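Side-chain contact in hypothetical protein TTMA177 (Thermus thermophilus phage TMA, PDB 2ZDJ), which is of unknown function but adopts a small, single-chain alpha-plus-beta fold of the cystatin-like kind: residues F40-V43 / E49-W52. Numbering follows the deposited sequence.
Sequences FVKV and EEVW
Lys-42 and Glu-50 run side by side off the same face of the sheet, their CB atoms 3.8 Å apart. The lysine, bent at its second and third torsions, has NZ 3.2 Å from OE2 of Glu-50, a salt bridge whose exact length is doubtful because that oxygen is less surely placed. The other carboxylate oxygen, OE1, is gripped twice. Through its anti lone pair it takes the indole N-H of Trp-52, with NE1 to OE1 3.0 Å, nearly straight at 166° and in the plane of the ring, and it is also hydrogen-bonded to the hydroxyl of Tyr-14. With CG beside its own backbone N (chi1 -75°) and the chain extended beyond, Glu-50 sets its carboxylate between the ammonium group and the indole, and the bond to NE1 helps fix the rotation of the indole. Further along this face Phe-40 meets Trp-52 just at the base, CB to CB 4.2 Å; the phenyl ring leads away to stack on Phe-10, which also meets the indole edge-to-face. On the reverse face Val-41 and Val-51 lie alongside each other, CG1 of the first 4.1 Å from CG2 of the second.

Between these two layers of side chains the backbones pair antiparallel. Phe-40 N to Trp-52 O and Trp-52 N to Phe-40 O are both hydrogen bonds of 2.8 Å, and Lys-42 and Glu-50 exchange another two. The carbonyl of Lys-42 accepts a second donor as well, Glu-49 N at 2.7 Å from Lys-42 O, a more bent bond (130°). Both glutamates thus face one lysine: a classic beta bulge in the hairpin of strands 38-44 and 47-54, within the antiparallel sheet of this cystatin-like fold.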
ATOM      1  N   PHE A  40      -0.840   1.814   0.453  1.00 18.98           N
ATOM      2  CA  PHE A  40      -2.257   2.003   0.674  1.00 19.69           C
ATOM      3  C   PHE A  40      -2.528   0.775   1.523  1.00 20.90           C
ATOM      4  O   PHE A  40      -2.287  -0.364   1.093  1.00 16.92           O
ATOM      5  CB  PHE A  40      -3.036   1.954  -0.640  1.00 22.78           C
ATOM      6  CG  PHE A  40      -3.086   3.273  -1.366  1.00 22.69           C
ATOM      7  CD1 PHE A  40      -3.986   4.257  -0.978  1.00 19.92           C
ATOM      8  CD2 PHE A  40      -2.240   3.525  -2.440  1.00 31.02           C
ATOM      9  CE1 PHE A  40      -4.048   5.480  -1.653  1.00 25.20           C
ATOM     10  CE2 PHE A  40      -2.291   4.749  -3.126  1.00 29.69           C
ATOM     11  CZ  PHE A  40      -3.197   5.724  -2.732  1.00 28.49           C
ATOM     12  N   VAL A  41      -2.984   0.995   2.744  1.00 15.70           N
ATOM     13  CA  VAL A  41      -3.230  -0.128   3.627  1.00 17.77           C
ATOM     14  C   VAL A  41      -4.663  -0.180   4.120  1.00 20.73           C
ATOM     15  O   VAL A  41      -5.289   0.851   4.368  1.00 19.55           O
ATOM     16  CB  VAL A  41      -2.322  -0.059   4.876  1.00 18.58           C
ATOM     17  CG1 VAL A  41      -0.854  -0.121   4.486  1.00 13.86           C
ATOM     18  CG2 VAL A  41      -2.596   1.229   5.623  1.00 20.24           C
ATOM     19  N   LYS A  42      -5.194  -1.388   4.243  1.00 17.14           N
ATOM     20  CA  LYS A  42      -6.524  -1.538   4.794  1.00 16.83           C
ATOM     21  C   LYS A  42      -6.267  -2.214   6.124  1.00 15.29           C
ATOM     22  O   LYS A  42      -5.669  -3.291   6.190  1.00 15.50           O
ATOM     23  CB  LYS A  42      -7.421  -2.409   3.924  1.00 18.39           C
ATOM     24  CG  LYS A  42      -8.666  -2.905   4.668  1.00 29.54           C
ATOM     25  CD  LYS A  42      -9.901  -2.978   3.782  1.00 27.64           C
ATOM     26  CE  LYS A  42      -9.682  -3.820   2.544  1.00 31.05           C
ATOM     27  NZ  LYS A  42     -10.897  -3.857   1.689  1.00 20.55           N
ATOM     28  N   VAL A  43      -6.700  -1.562   7.188  1.00 16.45           N
ATOM     29  CA  VAL A  43      -6.512  -2.089   8.523  1.00 18.70           C
ATOM     30  C   VAL A  43      -7.767  -2.836   8.936  1.00 19.39           C
ATOM     31  O   VAL A  43      -8.878  -2.340   8.754  1.00 22.10           O
ATOM     32  CB  VAL A  43      -6.215  -0.942   9.510  1.00 20.73           C
ATOM     33  CG1 VAL A  43      -6.074  -1.487  10.928  1.00 21.62           C
ATOM     34  CG2 VAL A  43      -4.926  -0.233   9.084  1.00 19.12           C
ATOM     35  N   GLU A  49      -4.956  -5.780   7.041  1.00 22.89           N
ATOM     36  CA  GLU A  49      -5.682  -6.743   6.220  1.00 18.91           C
ATOM     37  C   GLU A  49      -5.185  -6.740   4.778  1.00 15.57           C
ATOM     38  O   GLU A  49      -5.175  -7.772   4.104  1.00 16.45           O
ATOM     39  CB  GLU A  49      -7.174  -6.426   6.251  1.00 24.13           C
ATOM     40  CG  GLU A  49      -8.042  -7.483   5.591  1.00 33.01           C
ATOM     41  CD  GLU A  49      -7.981  -8.814   6.313  1.00 36.93           C
ATOM     42  OE1 GLU A  49      -8.149  -8.828   7.556  1.00 33.90           O
ATOM     43  OE2 GLU A  49      -7.769  -9.844   5.634  1.00 44.32           O
ATOM     44  N   GLU A  50      -4.788  -5.567   4.299  1.00  8.58           N
ATOM     45  CA  GLU A  50      -4.269  -5.442   2.950  1.00 14.14           C
ATOM     46  C   GLU A  50      -3.151  -4.414   2.921  1.00 16.55           C
ATOM     47  O   GLU A  50      -3.140  -3.458   3.705  1.00 18.22           O
ATOM     48  CB  GLU A  50      -5.375  -5.008   1.967  1.00 14.12           C
ATOM     49  CG  GLU A  50      -6.373  -6.095   1.585  1.00 19.94           C
ATOM     50  CD  GLU A  50      -7.501  -5.586   0.674  1.00 27.47           C
ATOM     51  OE1 GLU A  50      -7.231  -4.827  -0.285  1.00 25.61           O
ATOM     52  OE2 GLU A  50      -8.661  -5.959   0.913  1.00 26.12           O
ATOM     53  N   VAL A  51      -2.197  -4.631   2.028  1.00 14.10           N
ATOM     54  CA  VAL A  51      -1.102  -3.695   1.843  1.00 15.45           C
ATOM     55  C   VAL A  51      -0.801  -3.627   0.345  1.00 14.21           C
ATOM     56  O   VAL A  51      -0.542  -4.639  -0.302  1.00 16.17           O
ATOM     57  CB  VAL A  51       0.171  -4.126   2.625  1.00 15.11           C
ATOM     58  CG1 VAL A  51       1.300  -3.151   2.363  1.00 13.35           C
ATOM     59  CG2 VAL A  51      -0.128  -4.167   4.121  1.00 17.42           C
ATOM     60  N   TRP A  52      -0.868  -2.425  -0.208  1.00 18.68           N
ATOM     61  CA  TRP A  52      -0.592  -2.229  -1.627  1.00 18.17           C
ATOM     62  C   TRP A  52       0.465  -1.156  -1.788  1.00 19.49           C
ATOM     63  O   TRP A  52       0.523  -0.212  -1.004  1.00 22.44           O
ATOM     64  CB  TRP A  52      -1.832  -1.732  -2.361  1.00 14.66           C
ATOM     65  CG  TRP A  52      -3.009  -2.614  -2.330  1.00 12.85           C
ATOM     66  CD1 TRP A  52      -3.834  -2.852  -1.269  1.00 16.12           C
ATOM     67  CD2 TRP A  52      -3.580  -3.299  -3.447  1.00 17.00           C
ATOM     68  NE1 TRP A  52      -4.892  -3.639  -1.660  1.00 13.49           N
ATOM     69  CE2 TRP A  52      -4.759  -3.928  -2.994  1.00 20.98           C
ATOM     70  CE3 TRP A  52      -3.210  -3.438  -4.795  1.00 22.45           C
ATOM     71  CZ2 TRP A  52      -5.578  -4.689  -3.842  1.00 25.65           C
ATOM     72  CZ3 TRP A  52      -4.024  -4.194  -5.641  1.00 23.58           C
ATOM     73  CH2 TRP A  52      -5.197  -4.809  -5.158  1.00 25.94           C
TER